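Local coordinates for protein 11R-lipoxygenase (Gersemia fruticosa, PDB 3VF1) that probably oxygenates polyunsaturated fatty acids as a calcium-dependent lipoxygenase, using one non-heme iron per subunit to insert molecular oxygen, at residues A[331-336]-A[348-353]; A[344-349]-A[374-379]. All coordinates share one frame; numbering follows the deposited sequence.

Contact 1. Residues A[331-336]-A[348-353]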
ATOM      1  N   THR A 331       5.763  18.502  19.359  1.00 27.09           N
ATOM      2  CA  THR A 331       5.594  17.117  19.771  1.00 27.74           C
ATOM      3  C   THR A 331       4.331  17.034  20.615  1.00 28.21           C
ATOM      4  O   THR A 331       4.382  16.691  21.797  1.00 28.98           O
ATOM      5  CB  THR A 331       6.807  16.641  20.583  1.00 30.41           C
ATOM      6  OG1 THR A 331       6.923  17.425  21.776  1.00 30.87           O
ATOM      7  CG2 THR A 331       8.080  16.783  19.764  1.00 28.28           C
ATOM      8  N   PRO A 332       3.183  17.338  19.997  1.00 26.16           N
ATOM      9  CA  PRO A 332       1.950  17.671  20.711  1.00 26.16           C
ATOM     10  C   PRO A 332       1.211  16.488  21.320  1.00 27.54           C
ATOM     11  O   PRO A 332       1.502  15.331  21.020  1.00 26.70           O
ATOM     12  CB  PRO A 332       1.088  18.298  19.617  1.00 26.51           C
ATOM     13  CG  PRO A 332       1.511  17.597  18.380  1.00 24.81           C
ATOM     14  CD  PRO A 332       2.982  17.316  18.538  1.00 24.89           C
ATOM     15  N   LEU A 333       0.257  16.809  22.187  1.00 25.69           N
ATOM     16  CA  LEU A 333      -0.698  15.841  22.700  1.00 25.18           C
ATOM     17  C   LEU A 333      -2.090  16.436  22.555  1.00 25.95           C
ATOM     18  O   LEU A 333      -2.314  17.598  22.890  1.00 27.61           O
ATOM     19  CB  LEU A 333      -0.432  15.518  24.171  1.00 25.22           C
ATOM     20  CG  LEU A 333       0.925  14.907  24.517  1.00 30.10           C
ATOM     21  CD1 LEU A 333       1.942  15.997  24.810  1.00 32.18           C
ATOM     22  CD2 LEU A 333       0.793  13.954  25.694  1.00 30.53           C
ATOM     23  N   GLY A 334      -3.021  15.641  22.047  1.00 24.53           N
ATOM     24  CA  GLY A 334      -4.391  16.084  21.896  1.00 21.42           C
ATOM     25  C   GLY A 334      -5.318  15.221  22.724  1.00 25.47           C
ATOM     26  O   GLY A 334      -5.158  14.006  22.779  1.00 28.76           O
ATOM     27  N   LEU A 335      -6.287  15.851  23.376  1.00 22.83           N
ATOM     28  CA  LEU A 335      -7.260  15.122  24.175  1.00 20.99           C
ATOM     29  C   LEU A 335      -8.639  15.294  23.558  1.00 23.22           C
ATOM     30  O   LEU A 335      -9.018  16.396  23.169  1.00 26.86           O
ATOM     31  CB  LEU A 335      -7.256  15.623  25.618  1.00 23.20           C
ATOM     32  CG  LEU A 335      -7.835  14.656  26.652  1.00 24.06           C
ATOM     33  CD1 LEU A 335      -6.947  13.427  26.794  1.00 26.89           C
ATOM     34  CD2 LEU A 335      -8.013  15.348  27.992  1.00 24.47           C
ATOM     35  N   PHE A 336      -9.383  14.198  23.464  1.00 22.80           N
ATOM     36  CA  PHE A 336     -10.690  14.215  22.826  1.00 22.38           C
ATOM     37  C   PHE A 336     -11.762  13.659  23.753  1.00 24.34           C
ATOM     38  O   PHE A 336     -11.473  12.897  24.672  1.00 23.60           O
ATOM     39  CB  PHE A 336     -10.657  13.409  21.526  1.00 20.98           C
ATOM     40  CG  PHE A 336      -9.677  13.931  20.513  1.00 20.45           C
ATOM     41  CD1 PHE A 336      -8.317  13.742  20.686  1.00 20.79           C
ATOM     42  CD2 PHE A 336     -10.115  14.602  19.385  1.00 22.29           C
ATOM     43  CE1 PHE A 336      -7.412  14.218  19.755  1.00 21.74           C
ATOM     44  CE2 PHE A 336      -9.213  15.079  18.451  1.00 24.19           C
ATOM     45  CZ  PHE A 336      -7.859  14.886  18.639  1.00 20.77           C
ATOM     46  N   ALA A 348      -8.568  19.649  24.495  1.00 28.41           N
ATOM     47  CA  ALA A 348      -7.324  20.164  25.059  1.00 24.13           C
ATOM     48  C   ALA A 348      -6.133  19.791  24.187  1.00 25.65           C
ATOM     49  O   ALA A 348      -6.115  18.728  23.575  1.00 27.19           O
ATOM     50  CB  ALA A 348      -7.129  19.637  26.471  1.00 24.61           C
ATOM     51  N   ILE A 349      -5.140  20.675  24.137  1.00 25.97           N
ATOM     52  CA  ILE A 349      -3.943  20.445  23.335  1.00 22.84           C
ATOM     53  C   ILE A 349      -2.703  21.030  24.005  1.00 28.15           C
ATOM     54  O   ILE A 349      -2.733  22.137  24.534  1.00 28.09           O
ATOM     55  CB  ILE A 349      -4.070  21.066  21.933  1.00 24.89           C
ATOM     56  CG1 ILE A 349      -5.179  20.376  21.137  1.00 27.88           C
ATOM     57  CG2 ILE A 349      -2.746  20.966  21.183  1.00 23.10           C
ATOM     58  CD1 ILE A 349      -5.475  21.040  19.804  1.00 27.35           C
ATOM     59  N   GLN A 350      -1.613  20.273  23.972  1.00 28.48           N
ATOM     60  CA  GLN A 350      -0.321  20.744  24.456  1.00 27.42           C
ATOM     61  C   GLN A 350       0.704  20.522  23.351  1.00 26.48           C
ATOM     62  O   GLN A 350       0.892  19.399  22.898  1.00 29.41           O
ATOM     63  CB  GLN A 350       0.076  19.989  25.724  1.00 30.38           C
ATOM     64  CG  GLN A 350       1.347  20.489  26.387  1.00 27.60           C
ATOM     65  CD  GLN A 350       1.667  19.737  27.665  1.00 31.86           C
ATOM     66  OE1 GLN A 350       1.030  19.945  28.698  1.00 34.33           O
ATOM     67  NE2 GLN A 350       2.655  18.851  27.601  1.00 29.68           N
ATOM     68  N   LEU A 351       1.362  21.591  22.915  1.00 28.22           N
ATOM     69  CA  LEU A 351       2.197  21.535  21.716  1.00 28.97           C
ATOM     70  C   LEU A 351       3.485  20.732  21.907  1.00 29.39           C
ATOM     71  O   LEU A 351       3.911  20.016  21.001  1.00 30.41           O
ATOM     72  CB  LEU A 351       2.525  22.948  21.225  1.00 27.83           C
ATOM     73  CG  LEU A 351       1.319  23.808  20.835  1.00 29.60           C
ATOM     74  CD1 LEU A 351       1.776  25.170  20.333  1.00 32.73           C
ATOM     75  CD2 LEU A 351       0.463  23.110  19.787  1.00 28.76           C
ATOM     76  N   TYR A 352       4.103  20.846  23.078  1.00 27.41           N
ATOM     77  CA  TYR A 352       5.335  20.112  23.358  1.00 29.43           C
ATOM     78  C   TYR A 352       5.131  19.133  24.509  1.00 30.39           C
ATOM     79  O   TYR A 352       4.253  19.325  25.349  1.00 31.13           O
ATOM     80  CB  TYR A 352       6.481  21.074  23.682  1.00 31.09           C
ATOM     81  CG  TYR A 352       6.921  21.940  22.518  1.00 34.09           C
ATOM     82  CD1 TYR A 352       7.803  21.455  21.557  1.00 33.19           C
ATOM     83  CD2 TYR A 352       6.469  23.248  22.389  1.00 32.75           C
ATOM     84  CE1 TYR A 352       8.215  22.248  20.496  1.00 31.21           C
ATOM     85  CE2 TYR A 352       6.875  24.047  21.333  1.00 33.02           C
ATOM     86  CZ  TYR A 352       7.747  23.542  20.391  1.00 37.34           C
ATOM     87  OH  TYR A 352       8.151  24.341  19.346  1.00 39.87           O
ATOM     88  N   GLN A 353       5.956  18.092  24.549  1.00 32.43           N
ATOM     89  CA  GLN A 353       5.800  17.014  25.522  1.00 37.22           C
ATOM     90  C   GLN A 353       5.915  17.508  26.963  1.00 38.64           C
ATOM     91  O   GLN A 353       5.083  17.178  27.808  1.00 36.04           O
ATOM     92  CB  GLN A 353       6.842  15.920  25.271  1.00 36.78           C
ATOM     93  CG  GLN A 353       6.539  15.035  24.071  1.00 34.63           C
ATOM     94  CD  GLN A 353       5.372  14.100  24.315  1.00 35.63           C
ATOM     95  OE1 GLN A 353       5.387  13.306  25.256  1.00 38.07           O
ATOM     96  NE2 GLN A 353       4.351  14.192  23.471  1.00 32.94           N
TER
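Leu333 and Gln350 form an antiparallel hydrogen-bonded pair, with Leu333 N to Gln350 O at 2.8 Å and Gln350 N to Leu333 O at 3.0 Å. Leu335 N donates to Ala348 O in the next hydrogen-bonded pair, while Gly334 and Ile349 make the non-hydrogen-bonded pair between them. Beyond the regular strands, Thr331 N reaches Leu351 O at 2.9 Å. Side-chain bonds then take over. Thr331 OG1, placed between its own backbone N and carbonyl carbon (chi1 62°), accepts a bond from Gln353 N at 3.0 Å. The Gln353 side chain crosses that of Thr331 at about a right angle, and its bend at chi2 (-72°) turns CD back toward Thr331. NE2 donates to Thr331 O at 3.0 Å (N-H...O 158°), from above the carbonyl plane, and also binds Asp310 on strand 306-310. Leu333 CD1 packs against the Gln353 amide, 3.3 Å from NE2; the apolar contact is Leu335 CB on Ala348 CB at 4.1 Å. An alanine in place of Gln353 would probably leave Thr331 O and Asp310 without this shared amide donor and open a gap beside Leu333 CD1. The arrangement is that of a beta hairpin whose open end is closed by side-chain-to-backbone bonds, within an antiparallel sheet of the lipoxygenase domain.

Contact 2. Residues A[344-349]-A[374-379]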
ATOM      1  N   ILE A 344     -16.635  12.586  18.388  1.00 28.09           N
ATOM      2  CA  ILE A 344     -15.519  12.945  19.254  1.00 30.06           C
ATOM      3  C   ILE A 344     -15.047  14.361  18.932  1.00 27.98           C
ATOM      4  O   ILE A 344     -14.963  14.749  17.767  1.00 29.35           O
ATOM      5  CB  ILE A 344     -14.333  11.958  19.152  1.00 31.56           C
ATOM      6  CG1 ILE A 344     -13.706  11.984  17.758  1.00 28.80           C
ATOM      7  CG2 ILE A 344     -14.783  10.547  19.502  1.00 37.45           C
ATOM      8  CD1 ILE A 344     -12.230  11.674  17.766  1.00 35.67           C
ATOM      9  N   ILE A 345     -14.760  15.133  19.974  1.00 25.62           N
ATOM     10  CA  ILE A 345     -14.294  16.501  19.800  1.00 27.49           C
ATOM     11  C   ILE A 345     -13.004  16.729  20.570  1.00 25.40           C
ATOM     12  O   ILE A 345     -12.801  16.141  21.629  1.00 24.61           O
ATOM     13  CB  ILE A 345     -15.333  17.520  20.303  1.00 26.83           C
ATOM     14  CG1 ILE A 345     -15.772  17.165  21.728  1.00 25.26           C
ATOM     15  CG2 ILE A 345     -16.527  17.565  19.367  1.00 25.66           C
ATOM     16  CD1 ILE A 345     -16.615  18.227  22.397  1.00 27.50           C
ATOM     17  N   PRO A 346     -12.128  17.593  20.040  1.00 23.61           N
ATOM     18  CA  PRO A 346     -10.921  17.990  20.766  1.00 23.81           C
ATOM     19  C   PRO A 346     -11.287  18.899  21.934  1.00 25.56           C
ATOM     20  O   PRO A 346     -12.116  19.789  21.767  1.00 24.31           O
ATOM     21  CB  PRO A 346     -10.128  18.765  19.713  1.00 21.37           C
ATOM     22  CG  PRO A 346     -11.173  19.335  18.818  1.00 21.92           C
ATOM     23  CD  PRO A 346     -12.256  18.300  18.754  1.00 25.24           C
ATOM     24  N   ILE A 347     -10.690  18.674  23.099  1.00 22.38           N
ATOM     25  CA  ILE A 347     -10.994  19.494  24.267  1.00 24.60           C
ATOM     26  C   ILE A 347      -9.748  20.100  24.911  1.00 25.06           C
ATOM     27  O   ILE A 347      -9.859  20.971  25.770  1.00 26.59           O
ATOM     28  CB  ILE A 347     -11.770  18.689  25.329  1.00 22.61           C
ATOM     29  CG1 ILE A 347     -10.946  17.489  25.805  1.00 24.41           C
ATOM     30  CG2 ILE A 347     -13.104  18.229  24.766  1.00 21.68           C
ATOM     31  CD1 ILE A 347     -11.566  16.755  26.976  1.00 23.36           C
ATOM     32  N   ALA A 348      -8.568  19.649  24.495  1.00 28.41           N
ATOM     33  CA  ALA A 348      -7.324  20.164  25.059  1.00 24.13           C
ATOM     34  C   ALA A 348      -6.133  19.791  24.187  1.00 25.65           C
ATOM     35  O   ALA A 348      -6.115  18.728  23.575  1.00 27.19           O
ATOM     36  CB  ALA A 348      -7.129  19.637  26.471  1.00 24.61           C
ATOM     37  N   ILE A 349      -5.140  20.675  24.137  1.00 25.97           N
ATOM     38  CA  ILE A 349      -3.943  20.445  23.335  1.00 22.84           C
ATOM     39  C   ILE A 349      -2.703  21.030  24.005  1.00 28.15           C
ATOM     40  O   ILE A 349      -2.733  22.137  24.534  1.00 28.09           O
ATOM     41  CB  ILE A 349      -4.070  21.066  21.933  1.00 24.89           C
ATOM     42  CG1 ILE A 349      -5.179  20.376  21.137  1.00 27.88           C
ATOM     43  CG2 ILE A 349      -2.746  20.966  21.183  1.00 23.10           C
ATOM     44  CD1 ILE A 349      -5.475  21.040  19.804  1.00 27.35           C
ATOM     45  N   MET A 374      -5.273  27.969  15.965  1.00 28.39           N
ATOM     46  CA  MET A 374      -3.832  27.815  15.815  1.00 27.49           C
ATOM     47  C   MET A 374      -3.377  26.501  16.445  1.00 27.52           C
ATOM     48  O   MET A 374      -2.633  25.731  15.835  1.00 29.14           O
ATOM     49  CB  MET A 374      -3.098  28.992  16.463  1.00 26.02           C
ATOM     50  CG  MET A 374      -1.578  28.847  16.490  1.00 34.22           C
ATOM     51  SD  MET A 374      -0.814  28.916  14.854  1.00 44.93           S
ATOM     52  CE  MET A 374      -0.802  30.684  14.553  1.00 40.64           C
ATOM     53  N   ALA A 375      -3.834  26.247  17.665  1.00 24.15           N
ATOM     54  CA  ALA A 375      -3.448  25.044  18.391  1.00 25.18           C
ATOM     55  C   ALA A 375      -3.813  23.791  17.599  1.00 26.46           C
ATOM     56  O   ALA A 375      -3.029  22.847  17.520  1.00 24.82           O
ATOM     57  CB  ALA A 375      -4.111  25.015  19.759  1.00 27.64           C
ATOM     58  N   LYS A 376      -5.005  23.791  17.010  1.00 23.07           N
ATOM     59  CA  LYS A 376      -5.475  22.647  16.238  1.00 23.92           C
ATOM     60  C   LYS A 376      -4.623  22.418  14.993  1.00 25.29           C
ATOM     61  O   LYS A 376      -4.334  21.277  14.635  1.00 25.67           O
ATOM     62  CB  LYS A 376      -6.944  22.831  15.849  1.00 22.52           C
ATOM     63  CG  LYS A 376      -7.909  22.692  17.019  1.00 25.96           C
ATOM     64  CD  LYS A 376      -9.360  22.682  16.566  1.00 24.49           C
ATOM     65  CE  LYS A 376      -9.763  23.994  15.910  1.00 24.30           C
ATOM     66  NZ  LYS A 376     -11.199  23.996  15.515  1.00 27.58           N
ATOM     67  N   LEU A 377      -4.222  23.500  14.335  1.00 24.81           N
ATOM     68  CA  LEU A 377      -3.414  23.398  13.126  1.00 24.29           C
ATOM     69  C   LEU A 377      -2.083  22.715  13.409  1.00 24.68           C
ATOM     70  O   LEU A 377      -1.603  21.922  12.602  1.00 26.69           O
ATOM     71  CB  LEU A 377      -3.177  24.781  12.517  1.00 24.98           C
ATOM     72  CG  LEU A 377      -4.411  25.437  11.888  1.00 28.24           C
ATOM     73  CD1 LEU A 377      -4.150  26.905  11.583  1.00 26.55           C
ATOM     74  CD2 LEU A 377      -4.823  24.697  10.625  1.00 25.45           C
ATOM     75  N   TRP A 378      -1.492  23.019  14.561  1.00 25.98           N
ATOM     76  CA  TRP A 378      -0.203  22.441  14.933  1.00 24.27           C
ATOM     77  C   TRP A 378      -0.324  20.965  15.299  1.00 23.93           C
ATOM     78  O   TRP A 378       0.622  20.199  15.123  1.00 24.62           O
ATOM     79  CB  TRP A 378       0.423  23.225  16.087  1.00 24.99           C
ATOM     80  CG  TRP A 378       1.124  24.478  15.642  1.00 28.78           C
ATOM     81  CD1 TRP A 378       0.611  25.743  15.612  1.00 29.07           C
ATOM     82  CD2 TRP A 378       2.470  24.581  15.158  1.00 29.51           C
ATOM     83  NE1 TRP A 378       1.553  26.625  15.142  1.00 30.48           N
ATOM     84  CE2 TRP A 378       2.701  25.937  14.855  1.00 30.65           C
ATOM     85  CE3 TRP A 378       3.498  23.658  14.952  1.00 31.50           C
ATOM     86  CZ2 TRP A 378       3.920  26.392  14.358  1.00 30.11           C
ATOM     87  CZ3 TRP A 378       4.708  24.112  14.458  1.00 31.66           C
ATOM     88  CH2 TRP A 378       4.909  25.465  14.169  1.00 30.67           C
ATOM     89  N   LEU A 379      -1.487  20.566  15.804  1.00 25.92           N
ATOM     90  CA  LEU A 379      -1.735  19.164  16.122  1.00 25.29           C
ATOM     91  C   LEU A 379      -1.859  18.346  14.838  1.00 24.95           C
ATOM     92  O   LEU A 379      -1.323  17.243  14.739  1.00 27.68           O
ATOM     93  CB  LEU A 379      -3.006  19.021  16.963  1.00 25.80           C
ATOM     94  CG  LEU A 379      -3.363  17.602  17.408  1.00 25.50           C
ATOM     95  CD1 LEU A 379      -2.292  17.027  18.321  1.00 24.18           C
ATOM     96  CD2 LEU A 379      -4.719  17.588  18.102  1.00 25.20           C
TER
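Strand 344-349 runs nearly perpendicular to helix 374-379, at 82° with the two axes 9.3 Å apart, and Ile349 and Ala375 have the nearest CA atoms. No hydrogen bond joins the two segments; the strand's side chains rest on the helix backbone and side chains. Ile349 points toward the helix and carries most of the contact. Its CG1 lies beside the backbone N, and chi2 (173°) extends CD1 onto the helix surface, where it meets Ala375 CB at 4.2 Å and Ala375 O at 3.8 Å. Farther along the helix, CD1 touches Leu379 CD2 at 3.9 Å, and the two side chains cross obliquely. The aliphatic part of Lys376 closes another side, its CG 4.1 Å from Ile349 CD1. Its CD also comes within 4.4 Å of Pro346 CG, the second strand residue to point toward the helix. The amine of Lys376 is engaged elsewhere, in a salt bridge to Asp254 on helix 254-263, whose Phe257 also touches both Pro346 and the lysine chain. Between Pro346 and Ile349 the strand carries a classic beta bulge, with Ile347 and Ala348 together set opposite Leu335. This is helix-on-sheet packing, in which the small antiparallel sheet lies across the early part of long helix 369-410, away from the iron.

How the contacts relate
From the N terminus, strand 333-338 comes first, and strand 344-350 returns beside it; contact 1 pairs the two and closes the short hairpin loop between them. The chain then passes through strand 361-362 into helix 369-410, and contact 2 closes this longer excursion by setting the helix against strand 344-350. Neither contact encloses the other: contact 2 opens on strand 344-350, where contact 1 ends, so their spans overlap there, with Ala348 and Ile349 in both. Their centres are about 7 Å apart. Leu351 of contact 1 also packs on Trp378 of contact 2. Together they tie the hairpin, its sheet and the long helix into one unit.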